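Local coordinates for protein predicted sugar phosphatases of the HAD superfamily (PDB 2HX1) that is probably a magnesium-dependent phosphatase of the haloacid dehalogenase (HAD) superfamily that removes phosphate from sugar phosphates, at residues A[14-20]-A[227-233]; A[47-51]-A[216-221]. All blocks are in the same frame, centred on the assembly; numbering follows the deposited sequence.

Interaction 1 (A[14-20]-A[227-233]). With MG (magnesium ion), chain E.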
loop_
_atom_site.group_PDB
_atom_site.type_symbol
_atom_site.label_atom_id
_atom_site.label_comp_id
_atom_site.label_asym_id
_atom_site.label_seq_id
_atom_site.Cartn_x
_atom_site.Cartn_y
_atom_site.Cartn_z
ATOM N N TYR A 14 -34.087 20.627 0.583
ATOM C CA TYR A 14 -33.289 20.371 1.790
ATOM C C TYR A 14 -33.609 21.285 2.949
ATOM O O TYR A 14 -33.854 22.455 2.762
ATOM C CB TYR A 14 -31.803 20.463 1.431
ATOM C CG TYR A 14 -31.453 19.454 0.374
ATOM C CD1 TYR A 14 -31.462 18.107 0.663
ATOM C CD2 TYR A 14 -31.150 19.850 -0.921
ATOM C CE1 TYR A 14 -31.163 17.173 -0.300
ATOM C CE2 TYR A 14 -30.859 18.926 -1.899
ATOM C CZ TYR A 14 -30.873 17.581 -1.588
ATOM O OH TYR A 14 -30.573 16.652 -2.567
ATOM N N LYS A 15 -33.562 20.721 4.154
ATOM C CA LYS A 15 -33.785 21.455 5.390
ATOM C C LYS A 15 -32.486 22.000 5.991
ATOM O O LYS A 15 -32.516 22.975 6.723
ATOM C CB LYS A 15 -34.542 20.561 6.379
ATOM C CG LYS A 15 -35.953 20.246 5.878
ATOM C CD LYS A 15 -36.740 19.381 6.853
ATOM C CE LYS A 15 -38.031 18.850 6.249
ATOM N NZ LYS A 15 -38.612 17.667 7.019
ATOM N N CYS A 16 -31.345 21.386 5.669
ATOM C CA CYS A 16 -30.047 21.935 6.095
ATOM C C CYS A 16 -28.968 21.611 5.094
ATOM O O CYS A 16 -29.015 20.559 4.453
ATOM C CB CYS A 16 -29.653 21.387 7.455
ATOM S SG CYS A 16 -28.286 22.259 8.240
ATOM N N ILE A 17 -28.032 22.544 4.916
ATOM C CA ILE A 17 -26.862 22.321 4.079
ATOM C C ILE A 17 -25.651 22.107 4.994
ATOM O O ILE A 17 -25.479 22.824 5.988
ATOM C CB ILE A 17 -26.595 23.536 3.098
ATOM C CG1 ILE A 17 -27.894 24.028 2.458
ATOM C CG2 ILE A 17 -25.609 23.166 1.990
ATOM C CD1 ILE A 17 -28.559 22.978 1.559
ATOM N N PHE A 18 -24.841 21.100 4.687
ATOM C CA PHE A 18 -23.490 20.979 5.243
ATOM C C PHE A 18 -22.477 21.356 4.155
ATOM O O PHE A 18 -22.477 20.772 3.090
ATOM C CB PHE A 18 -23.158 19.552 5.738
ATOM C CG PHE A 18 -24.060 19.027 6.845
ATOM C CD1 PHE A 18 -24.947 19.831 7.526
ATOM C CD2 PHE A 18 -23.958 17.701 7.242
ATOM C CE1 PHE A 18 -25.745 19.317 8.544
ATOM C CE2 PHE A 18 -24.784 17.192 8.241
ATOM C CZ PHE A 18 -25.645 18.009 8.898
ATOM N N PHE A 19 -21.652 22.365 4.443
ATOM C CA PHE A 19 -20.643 22.847 3.520
ATOM C C PHE A 19 -19.250 22.408 3.992
ATOM O O PHE A 19 -18.901 22.673 5.117
ATOM C CB PHE A 19 -20.648 24.379 3.476
ATOM C CG PHE A 19 -21.814 24.999 2.725
ATOM C CD1 PHE A 19 -21.852 25.007 1.343
ATOM C CD2 PHE A 19 -22.831 25.610 3.401
ATOM C CE1 PHE A 19 -22.887 25.584 0.666
ATOM C CE2 PHE A 19 -23.879 26.184 2.720
ATOM C CZ PHE A 19 -23.891 26.203 1.367
ATOM N N ASP A 20 -18.489 21.708 3.148
ATOM C CA ASP A 20 -17.037 21.685 3.262
ATOM C C ASP A 20 -16.542 23.119 2.986
ATOM O O ASP A 20 -17.237 23.868 2.292
ATOM C CB ASP A 20 -16.443 20.693 2.254
ATOM C CG ASP A 20 -14.928 20.715 2.217
ATOM O OD1 ASP A 20 -14.296 20.743 3.283
ATOM O OD2 ASP A 20 -14.365 20.707 1.105
ATOM N N GLU A 227 -32.782 14.760 3.845
ATOM C CA GLU A 227 -33.193 16.174 3.757
ATOM C C GLU A 227 -32.036 17.109 4.142
ATOM O O GLU A 227 -32.223 18.295 4.321
ATOM C CB GLU A 227 -34.410 16.447 4.649
ATOM C CG GLU A 227 -35.675 15.711 4.204
ATOM C CD GLU A 227 -36.851 15.903 5.165
ATOM O OE1 GLU A 227 -36.648 16.010 6.393
ATOM O OE2 GLU A 227 -37.994 15.948 4.697
ATOM N N ILE A 228 -30.851 16.545 4.305
ATOM C CA ILE A 228 -29.636 17.307 4.482
ATOM C C ILE A 228 -28.758 17.129 3.234
ATOM O O ILE A 228 -28.613 16.019 2.729
ATOM C CB ILE A 228 -28.897 16.833 5.720
ATOM C CG1 ILE A 228 -29.754 17.089 6.984
ATOM C CG2 ILE A 228 -27.559 17.524 5.819
ATOM C CD1 ILE A 228 -29.177 16.450 8.291
ATOM N N LEU A 229 -28.175 18.227 2.741
ATOM C CA LEU A 229 -27.235 18.173 1.591
ATOM C C LEU A 229 -25.779 18.450 2.025
ATOM O O LEU A 229 -25.482 19.516 2.568
ATOM C CB LEU A 229 -27.686 19.169 0.519
ATOM C CG LEU A 229 -26.907 19.162 -0.787
ATOM C CD1 LEU A 229 -27.005 17.809 -1.458
ATOM C CD2 LEU A 229 -27.328 20.307 -1.716
HETATM N N MSE A 230 -24.894 17.471 1.820
HETATM C CA MSE A 230 -23.457 17.657 2.055
HETATM C C MSE A 230 -22.838 18.148 0.764
HETATM O O MSE A 230 -22.925 17.475 -0.254
HETATM C CB MSE A 230 -22.750 16.364 2.490
HETATM C CG MSE A 230 -21.196 16.465 2.475
HETATM SE SE MSE A 230 -20.567 17.500 3.997
HETATM C CE MSE A 230 -19.042 18.531 3.391
ATOM N N VAL A 231 -22.179 19.300 0.821
ATOM C CA VAL A 231 -21.582 19.945 -0.364
ATOM C C VAL A 231 -20.066 19.900 -0.266
ATOM O O VAL A 231 -19.468 20.438 0.675
ATOM C CB VAL A 231 -22.107 21.419 -0.485
ATOM C CG1 VAL A 231 -21.490 22.124 -1.679
ATOM C CG2 VAL A 231 -23.663 21.423 -0.561
ATOM N N GLY A 232 -19.417 19.242 -1.214
ATOM C CA GLY A 232 -17.955 19.132 -1.164
ATOM C C GLY A 232 -17.261 18.992 -2.501
ATOM O O GLY A 232 -17.907 18.729 -3.523
ATOM N N ASP A 233 -15.941 19.162 -2.478
ATOM C CA ASP A 233 -15.116 19.044 -3.691
ATOM C C ASP A 233 -14.302 17.765 -3.768
ATOM O O ASP A 233 -13.666 17.506 -4.791
ATOM C CB ASP A 233 -14.188 20.250 -3.844
ATOM C CG ASP A 233 -13.179 20.344 -2.717
ATOM O OD1 ASP A 233 -13.612 20.254 -1.545
ATOM O OD2 ASP A 233 -11.958 20.479 -2.998
HETATM MG MG MG E . -12.601 20.600 0.246
HETATM O O HOH W 1 -11.840 20.890 2.129
HETATM O O HOH W 2 -10.762 20.543 -0.531
HETATM O O HOH W 3 -12.811 18.507 0.691
#

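Interaction 2 (A[47-51]-A[216-221])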
loop_
_atom_site.group_PDB
_atom_site.type_symbol
_atom_site.label_atom_id
_atom_site.label_comp_id
_atom_site.label_asym_id
_atom_site.label_seq_id
_atom_site.Cartn_x
_atom_site.Cartn_y
_atom_site.Cartn_z
ATOM N N GLN A 47 -33.006 29.045 5.626
ATOM C CA GLN A 47 -32.473 27.685 5.556
ATOM C C GLN A 47 -31.217 27.570 6.403
ATOM O O GLN A 47 -30.283 28.384 6.295
ATOM C CB GLN A 47 -32.186 27.270 4.117
ATOM C CG GLN A 47 -33.290 26.446 3.488
ATOM C CD GLN A 47 -32.966 26.088 2.050
ATOM O OE1 GLN A 47 -32.393 25.030 1.788
ATOM N NE2 GLN A 47 -33.306 26.991 1.109
ATOM N N ASP A 48 -31.214 26.549 7.243
ATOM C CA ASP A 48 -30.084 26.262 8.114
ATOM C C ASP A 48 -28.885 25.758 7.323
ATOM O O ASP A 48 -29.026 25.187 6.225
ATOM C CB ASP A 48 -30.486 25.236 9.184
ATOM C CG ASP A 48 -31.498 25.811 10.167
ATOM O OD1 ASP A 48 -31.127 26.787 10.858
ATOM O OD2 ASP A 48 -32.665 25.332 10.207
ATOM N N TYR A 49 -27.699 25.969 7.891
ATOM C CA TYR A 49 -26.504 25.398 7.331
ATOM C C TYR A 49 -25.467 25.241 8.446
ATOM O O TYR A 49 -25.572 25.882 9.496
ATOM C CB TYR A 49 -25.971 26.293 6.194
ATOM C CG TYR A 49 -25.315 27.513 6.754
ATOM C CD1 TYR A 49 -24.002 27.458 7.218
ATOM C CD2 TYR A 49 -26.026 28.709 6.898
ATOM C CE1 TYR A 49 -23.405 28.547 7.799
ATOM C CE2 TYR A 49 -25.417 29.845 7.478
ATOM C CZ TYR A 49 -24.103 29.744 7.928
ATOM O OH TYR A 49 -23.454 30.805 8.510
ATOM N N TYR A 50 -24.501 24.353 8.213
ATOM C CA TYR A 50 -23.282 24.244 9.010
ATOM C C TYR A 50 -22.125 24.146 8.059
ATOM O O TYR A 50 -22.292 23.728 6.899
ATOM C CB TYR A 50 -23.250 23.002 9.880
ATOM C CG TYR A 50 -24.240 22.998 10.999
ATOM C CD1 TYR A 50 -23.957 23.624 12.213
ATOM C CD2 TYR A 50 -25.466 22.354 10.856
ATOM C CE1 TYR A 50 -24.894 23.611 13.261
ATOM C CE2 TYR A 50 -26.383 22.346 11.863
ATOM C CZ TYR A 50 -26.103 22.972 13.063
ATOM O OH TYR A 50 -27.039 22.920 14.054
ATOM N N ILE A 51 -20.950 24.503 8.568
ATOM C CA ILE A 51 -19.693 24.201 7.914
ATOM C C ILE A 51 -19.113 23.002 8.652
ATOM O O ILE A 51 -19.024 23.031 9.874
ATOM C CB ILE A 51 -18.730 25.428 7.961
ATOM C CG1 ILE A 51 -19.301 26.558 7.083
ATOM C CG2 ILE A 51 -17.334 25.013 7.557
ATOM C CD1 ILE A 51 -18.635 27.872 7.209
HETATM N N MSE A 216 -28.553 18.027 16.631
HETATM C CA MSE A 216 -28.985 19.386 16.934
HETATM C C MSE A 216 -30.199 19.771 16.107
HETATM O O MSE A 216 -31.121 20.389 16.607
HETATM C CB MSE A 216 -27.854 20.383 16.724
HETATM C CG MSE A 216 -26.786 20.230 17.801
HETATM SE SE MSE A 216 -25.525 21.662 17.801
HETATM C CE MSE A 216 -26.706 23.148 18.661
ATOM N N LEU A 217 -30.209 19.416 14.829
ATOM C CA LEU A 217 -31.346 19.761 13.976
ATOM C C LEU A 217 -32.604 19.040 14.461
ATOM O O LEU A 217 -33.689 19.615 14.559
ATOM C CB LEU A 217 -31.043 19.455 12.498
ATOM C CG LEU A 217 -29.993 20.373 11.823
ATOM C CD1 LEU A 217 -29.340 19.707 10.610
ATOM C CD2 LEU A 217 -30.560 21.732 11.472
ATOM N N ARG A 218 -32.449 17.780 14.816
ATOM C CA ARG A 218 -33.563 17.007 15.303
ATOM C C ARG A 218 -34.195 17.587 16.555
ATOM O O ARG A 218 -35.401 17.352 16.776
ATOM C CB ARG A 218 -33.158 15.543 15.538
ATOM C CG ARG A 218 -33.144 14.729 14.258
ATOM C CD ARG A 218 -32.848 13.244 14.523
ATOM N NE ARG A 218 -34.000 12.516 15.077
ATOM C CZ ARG A 218 -35.056 12.064 14.378
ATOM N NH1 ARG A 218 -35.157 12.266 13.067
ATOM N NH2 ARG A 218 -36.036 11.408 15.013
ATOM N N GLN A 219 -33.424 18.343 17.355
ATOM C CA GLN A 219 -33.978 18.978 18.566
ATOM C C GLN A 219 -34.925 20.152 18.271
ATOM O O GLN A 219 -35.570 20.684 19.194
ATOM C CB GLN A 219 -32.865 19.462 19.513
ATOM C CG GLN A 219 -32.063 18.336 20.156
ATOM C CD GLN A 219 -30.859 18.858 20.964
ATOM O OE1 GLN A 219 -29.776 18.256 20.956
ATOM N NE2 GLN A 219 -31.046 19.991 21.654
ATOM N N LYS A 220 -34.967 20.618 17.031
ATOM C CA LYS A 220 -35.805 21.760 16.704
ATOM C C LYS A 220 -36.693 21.564 15.472
ATOM O O LYS A 220 -37.499 22.426 15.150
ATOM C CB LYS A 220 -34.968 23.039 16.563
ATOM C CG LYS A 220 -33.925 22.987 15.482
ATOM C CD LYS A 220 -33.257 24.362 15.321
ATOM C CE LYS A 220 -32.031 24.285 14.383
ATOM N NZ LYS A 220 -31.538 25.638 13.947
HETATM N N MSE A 221 -36.586 20.434 14.793
HETATM C CA MSE A 221 -37.430 20.215 13.628
HETATM C C MSE A 221 -37.561 18.767 13.252
HETATM O O MSE A 221 -36.752 17.931 13.650
HETATM C CB MSE A 221 -36.870 20.952 12.409
HETATM C CG MSE A 221 -35.601 20.331 11.827
HETATM SE SE MSE A 221 -34.813 21.548 10.457
HETATM C CE MSE A 221 -34.108 22.851 11.699
HETATM O O HOH W 4 -33.491 26.608 12.897
#

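Interaction 1 (A[14-20]-A[227-233])
Strands 16-19 and 228-232 run side by side as parallel neighbours, and a ladder of backbone hydrogen bonds satisfies alternate residues. Leu-229 N donates to Cys-16 O (3.0 Å), Phe-18 N to Leu-229 O (2.7 Å), Val-231 N to Phe-18 O (2.7 Å) and Asp-20 N to Val-231 O (2.9 Å). At the start of the ladder Glu-227 O accepts from Lys-15 N (2.8 Å) and, weakly, from Cys-16 N (3.5 Å). Ile-17 and Phe-19 turn their backbone polar groups to strand 48-53 instead. Beyond the strands Lys-15 NZ forms a salt bridge with Glu-227 OE1 (2.6 Å) and also donates to the main-chain Glu-222 O, while Tyr-14 OH bonds to Asp-248 and His-275. Apolar side chains cover both faces: Ile-228 CG2 makes a CH-pi contact over the Phe-18 ring, Leu-229 CB another over Tyr-14. At the far end Asp-20 OD2 and Asp-233 OD1 lie 2.8 Å apart because both bind magnesium, at 2.0 and 2.1 Å; Phe-22 O and three waters complete six ligands. Asp-20 OD1 accepts from water 1 and forms a salt bridge with Lys-204 NZ; Asp-233 OD2 accepts from water 2 and Asn-256 N. Two carboxylates at the C-terminal ends of adjacent central strands, sharing one magnesium, are the hallmark of the HAD active site in its Rossmann-like core.

Interaction 2 (A[47-51]-A[216-221])
In the Rossmann-like alpha/beta core of this HAD protein, helix 208-218 covers one face of the parallel sheet, and its C-terminal end meets strand 48-53 through Tyr-50, Asp-48 and Leu-217. Tyr-50 gives up the most surface. Its side chain leaves the strand toward the helix, so that Leu-217 CG lies near the plane of the ring, 4.1 Å from Tyr-50 CE2, an edge contact rather than a stack. The phenol oxygen lies beside the preceding residue, selenomethionine Met-216, with Tyr-50 OH 3.8 Å from Met-216 CB. Leu-217 sets out sideways, yet its branched end reaches both Tyr-50 and Asp-48: Leu-217 CD2 is 4.2 Å from Asp-48 CB, and the same side chain also touches Cys-16 on the adjoining strand. The carboxylate of Asp-48 faces Lys-220 and Met-221. The CE methyl of selenomethionine Met-221 packs against it, 3.2 Å from Asp-48 OD2. The polar part of the contact is a long salt bridge between Lys-220 NZ and Asp-48 OD1 at 3.3 Å, supplemented by water 4, which accepts from Lys-220 NZ at 2.4 Å and donates to Asp-48 OD2 at 3.1 Å.

Overall arrangement
The two interactions have centres about 11 Å apart and share the six-stranded parallel sheet of the core. Strand 16-19 lies between 48-53 and 228-232, and Ile-17 O to Tyr-50 N and Phe-19 N to Tyr-50 O, both 2.9 Å, probably join the contacts by hydrogen bonds. Along the chain the order is 14-20, 47-51, 216-221, 227-233, so interaction 2 is enclosed by interaction 1. The second, five-stranded sheet, probably the cap domain, falls between 47-51 and 216-221. After it the chain returns through helix 208-218, on the sheet's face, to strand 228-232, so the metal-binding ends of two strands far apart in sequence meet only once the inserted sheet has been traversed.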